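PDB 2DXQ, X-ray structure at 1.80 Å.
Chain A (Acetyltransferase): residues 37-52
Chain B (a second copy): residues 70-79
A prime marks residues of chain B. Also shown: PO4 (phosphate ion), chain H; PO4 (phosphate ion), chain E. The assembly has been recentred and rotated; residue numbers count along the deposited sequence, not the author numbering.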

# COMPACT_ATOMS: atom_id res chain seq x y z
N GLU A 37 -8.87 -18.68 14.42
CA GLU A 37 -8.47 -18.73 12.99
C GLU A 37 -7.67 -17.50 12.59
O GLU A 37 -6.78 -17.58 11.73
N ALA A 38 -7.99 -16.36 13.21
CA ALA A 38 -7.39 -15.10 12.83
C ALA A 38 -6.13 -14.76 13.61
O ALA A 38 -5.44 -13.80 13.28
N GLY A 39 -5.80 -15.55 14.63
CA GLY A 39 -4.74 -15.20 15.59
C GLY A 39 -3.35 -15.07 15.00
O GLY A 39 -2.61 -14.13 15.33
N ALA A 40 -2.99 -16.01 14.12
CA ALA A 40 -1.66 -16.04 13.52
C ALA A 40 -1.41 -14.80 12.64
O ALA A 40 -0.37 -14.15 12.76
N VAL A 41 -2.36 -14.50 11.76
CA VAL A 41 -2.23 -13.30 10.91
C VAL A 41 -2.28 -12.02 11.75
O VAL A 41 -1.49 -11.10 11.51
N PHE A 42 -3.17 -11.95 12.74
CA PHE A 42 -3.22 -10.77 13.61
C PHE A 42 -1.86 -10.52 14.29
O PHE A 42 -1.37 -9.38 14.34
N ALA A 43 -1.24 -11.58 14.79
CA ALA A 43 0.08 -11.48 15.42
C ALA A 43 1.14 -10.97 14.43
O ALA A 43 1.97 -10.13 14.80
N ALA A 44 1.09 -11.47 13.20
CA ALA A 44 1.99 -11.02 12.13
C ALA A 44 1.78 -9.54 11.84
O ALA A 44 2.74 -8.81 11.55
N MSE A 45 0.52 -9.10 11.88
CA MSE A 45 0.19 -7.69 11.67
C MSE A 45 0.76 -6.81 12.77
O MSE A 45 1.35 -5.75 12.51
N LEU A 46 0.59 -7.26 14.01
CA LEU A 46 1.08 -6.53 15.17
C LEU A 46 2.61 -6.43 15.14
O LEU A 46 3.19 -5.43 15.59
N ALA A 47 3.25 -7.43 14.55
CA ALA A 47 4.71 -7.50 14.43
C ALA A 47 5.26 -6.77 13.20
O ALA A 47 6.47 -6.52 13.11
N GLN A 48 4.38 -6.42 12.26
CA GLN A 48 4.83 -5.87 10.97
C GLN A 48 5.35 -4.44 11.10
O GLN A 48 4.60 -3.53 11.46
N PRO A 49 6.64 -4.22 10.79
CA PRO A 49 7.17 -2.88 10.83
C PRO A 49 6.38 -1.91 9.95
O PRO A 49 6.13 -2.19 8.77
N GLY A 50 5.99 -0.79 10.55
CA GLY A 50 5.29 0.28 9.84
C GLY A 50 3.80 0.09 9.64
O GLY A 50 3.14 0.95 9.05
N LEU A 51 3.25 -1.01 10.15
CA LEU A 51 1.80 -1.25 10.09
C LEU A 51 1.17 -0.96 11.45
O LEU A 51 1.64 -1.48 12.46
N THR A 52 0.11 -0.16 11.46
CA THR A 52 -0.66 0.08 12.67
C THR A 52 -2.14 0.01 12.33
O THR A 52 -2.58 0.65 11.38
N ILE B 70 3.77 -6.90 -0.12
CA ILE B 70 2.76 -7.89 0.25
C ILE B 70 2.39 -7.60 1.69
O ILE B 70 3.27 -7.52 2.55
N VAL B 71 1.09 -7.47 1.95
CA VAL B 71 0.60 -6.97 3.24
C VAL B 71 -0.28 -8.01 3.94
O VAL B 71 -1.24 -8.51 3.35
N PRO B 72 0.01 -8.31 5.22
CA PRO B 72 -0.85 -9.24 5.95
C PRO B 72 -2.19 -8.58 6.22
O PRO B 72 -2.26 -7.33 6.34
N ASN B 73 -3.23 -9.40 6.32
CA ASN B 73 -4.59 -8.91 6.24
C ASN B 73 -5.60 -9.90 6.80
O ASN B 73 -5.44 -11.10 6.61
N LEU B 74 -6.65 -9.38 7.42
CA LEU B 74 -7.69 -10.22 8.02
C LEU B 74 -8.97 -10.37 7.23
O LEU B 74 -9.74 -11.29 7.50
N THR B 75 -9.22 -9.48 6.27
CA THR B 75 -10.42 -9.60 5.45
C THR B 75 -10.21 -10.71 4.42
O THR B 75 -9.09 -11.22 4.28
N ARG B 76 -11.27 -11.06 3.70
CA ARG B 76 -11.23 -12.08 2.65
C ARG B 76 -10.56 -13.35 3.13
O ARG B 76 -9.64 -13.85 2.49
N ALA B 77 -11.04 -13.86 4.27
CA ALA B 77 -10.52 -15.10 4.85
C ALA B 77 -9.04 -15.00 5.23
O ALA B 77 -8.29 -15.99 5.18
N ALA B 78 -8.64 -13.80 5.64
CA ALA B 78 -7.27 -13.48 6.01
C ALA B 78 -6.23 -13.72 4.89
O ALA B 78 -5.09 -14.08 5.17
N ARG B 79 -6.64 -13.51 3.65
CA ARG B 79 -5.70 -13.54 2.52
C ARG B 79 -4.96 -12.22 2.41
O ARG B 79 -5.57 -11.16 2.60

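Two copies of a protein often meet by laying one face of a helix against an irregular segment of the partner, and the acetyltransferase described here illustrates how such a contact can rest on apolar packing while its polar groups find their partners away from the interface between the two stretches. No hydrogen bond crosses between the two stretches, which together bury 466 Å². The centre is formed by Leu74′ and Pro72′ against the helical residues Val41 and Met45. Although the CA-to-CB bond of Leu74′ points sideways, its m,t rotamer carries the end of the side chain to the helix. There CD2 of Leu74′ lies 3.7 Å from CG1 of Val41 and 4.0 Å from CB of Ala38, while CG of Leu74′ lies 3.7 Å from the SE atom of Met45, a selenomethionine. The ring of Phe42, a t rotamer at chi1, adds an oblique contact, its CD1 4.1 Å from CD1 of Leu74′. One leucine thus touches residues on successive turns of the helix, as the spacing of positions 38, 41, 42 and 45 allows.

Pro72′ points toward the helix and meets the same two residues, Val41 and Met45, without touching Leu74′ side chain to side chain. Its CB is 3.8 Å from CG of Met45 and 4.3 Å from CG1 of Val41. Met45 starts sideways too, but with chi angles in m, t and p its end approaches the partner, and its CE comes within 3.7 Å of the Pro72′ backbone O. Val41, a t rotamer pointing toward the other chain, spreads its two methyls: CG1 sits 3.4 Å from the backbone O of Asn73′, and CG2 is 4.2 Å from CB of Ala78′.

Farther along chain A, beyond the turn that links helix to strand, Leu51 (t,t) extends the apolar surface. Its CD1 lies 4.0 Å from CG of Pro72′ and 4.4 Å from CG1 of Val71′. Gln48 also points toward the partner, its CD 4.4 Å from CD of Pro72′, yet its NE2 finds a hydrogen-bond partner elsewhere in the structure.

At the polar edge, Asn73′ turns its CA-to-CB bond away from the helix. With chi1 in t, its ND2 donates to the backbone O of Arg79′ at 2.8 Å and to OG1 of Thr75′ at 2.9 Å, bracing the loop that presents Leu74′. Outside the contact, Arg76′ meets two phosphate ions, probably from the crystallisation liquor: its NE and NH2 donate to O3 of the chain H phosphate at 2.9 and 2.8 Å, and NH2 also donates to O3 of the chain E phosphate at 3.1 Å.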

# COMPACT_ATOMS: atom_id res chain seq x y z
CB GLU A 37 -9.71 -18.83 12.09
CG GLU A 37 -10.35 -20.23 12.09
CD GLU A 37 -11.69 -20.28 11.40
OE1 GLU A 37 -12.39 -19.23 11.33
OE2 GLU A 37 -12.08 -21.38 10.96
CB ALA A 38 -8.44 -13.95 12.94
CB ALA A 40 -1.49 -17.33 12.73
CB VAL A 41 -3.27 -13.28 9.76
CG1 VAL A 41 -3.20 -11.95 9.02
CG2 VAL A 41 -2.97 -14.39 8.78
CB PHE A 42 -4.35 -10.89 14.65
CG PHE A 42 -4.58 -9.64 15.46
CD1 PHE A 42 -4.81 -8.42 14.82
CD2 PHE A 42 -4.56 -9.68 16.85
CE1 PHE A 42 -5.03 -7.25 15.57
CE2 PHE A 42 -4.78 -8.50 17.61
CZ PHE A 42 -5.01 -7.30 16.95
CB ALA A 43 0.51 -12.82 16.02
CB ALA A 44 1.79 -11.83 10.87
CB MSE A 45 -1.33 -7.50 11.56
CG MSE A 45 -1.90 -8.10 10.28
SE MSE A 45 -3.81 -7.84 10.12
CE MSE A 45 -3.76 -6.01 9.44
CB LEU A 46 0.56 -7.18 16.46
CG LEU A 46 -0.96 -7.05 16.72
CD1 LEU A 46 -1.31 -7.73 18.04
CD2 LEU A 46 -1.46 -5.62 16.74
CB ALA A 47 5.15 -8.95 14.41
CB GLN A 48 3.70 -5.95 9.93
CG GLN A 48 4.03 -5.29 8.57
CD GLN A 48 4.90 -6.17 7.66
OE1 GLN A 48 5.23 -7.31 7.99
NE2 GLN A 48 5.26 -5.63 6.50
CB PRO A 49 8.59 -3.06 10.27
CG PRO A 49 8.93 -4.47 10.60
CD PRO A 49 7.66 -5.21 10.39
CB LEU A 51 1.54 -2.71 9.71
CG LEU A 51 0.09 -3.20 9.48
CD1 LEU A 51 0.10 -4.46 8.61
CD2 LEU A 51 -0.70 -3.44 10.77
CB THR A 52 -0.35 1.45 13.31
OG1 THR A 52 1.06 1.59 13.54
CG2 THR A 52 -1.09 1.57 14.64
CB ILE B 70 3.31 -9.33 0.13
CG1 ILE B 70 3.61 -9.67 -1.33
CG2 ILE B 70 2.31 -10.35 0.70
CD1 ILE B 70 4.22 -11.08 -1.54
CB VAL B 71 -0.23 -5.69 3.00
CG1 VAL B 71 -0.58 -5.00 4.33
CG2 VAL B 71 0.50 -4.70 2.02
CB PRO B 72 -0.10 -9.49 7.26
CG PRO B 72 0.74 -8.25 7.47
CD PRO B 72 1.11 -7.78 6.06
CB ASN B 73 -4.90 -8.66 4.75
CG ASN B 73 -6.33 -8.24 4.52
OD1 ASN B 73 -6.79 -7.26 5.09
ND2 ASN B 73 -7.05 -9.00 3.70
CB LEU B 74 -8.02 -9.74 9.43
CG LEU B 74 -6.91 -9.89 10.46
CD1 LEU B 74 -7.39 -9.31 11.76
CD2 LEU B 74 -6.51 -11.36 10.63
CB THR B 75 -10.76 -8.26 4.73
OG1 THR B 75 -9.82 -8.02 3.68
CG2 THR B 75 -10.75 -7.09 5.71
CB ARG B 76 -10.52 -11.57 1.37
CG ARG B 76 -11.44 -10.87 0.35
CD ARG B 76 -12.01 -9.60 0.93
NE ARG B 76 -12.76 -8.80 -0.07
CZ ARG B 76 -14.07 -8.86 -0.26
NH1 ARG B 76 -14.84 -9.66 0.47
NH2 ARG B 76 -14.64 -8.08 -1.18
CB ALA B 77 -10.78 -16.28 3.88
CB ALA B 78 -6.86 -14.17 7.32
CB ARG B 79 -6.40 -13.85 1.20
CG ARG B 79 -6.82 -15.32 1.07
CD ARG B 79 -7.59 -15.52 -0.20
NE ARG B 79 -6.73 -15.60 -1.38
CZ ARG B 79 -7.17 -15.73 -2.63
NH1 ARG B 79 -8.47 -15.78 -2.88
NH2 ARG B 79 -6.31 -15.81 -3.63
P PO4 H . -11.66 -5.60 -1.65
O1 PO4 H . -10.71 -5.01 -2.67
O2 PO4 H . -12.75 -4.60 -1.38
O3 PO4 H . -12.24 -6.89 -2.13
O4 PO4 H . -10.89 -5.83 -0.36
P PO4 E . -18.83 -8.21 0.05
O1 PO4 E . -20.15 -8.60 -0.59
O2 PO4 E . -18.58 -9.10 1.23
O3 PO4 E . -17.72 -8.36 -0.96
O4 PO4 E . -18.90 -6.77 0.49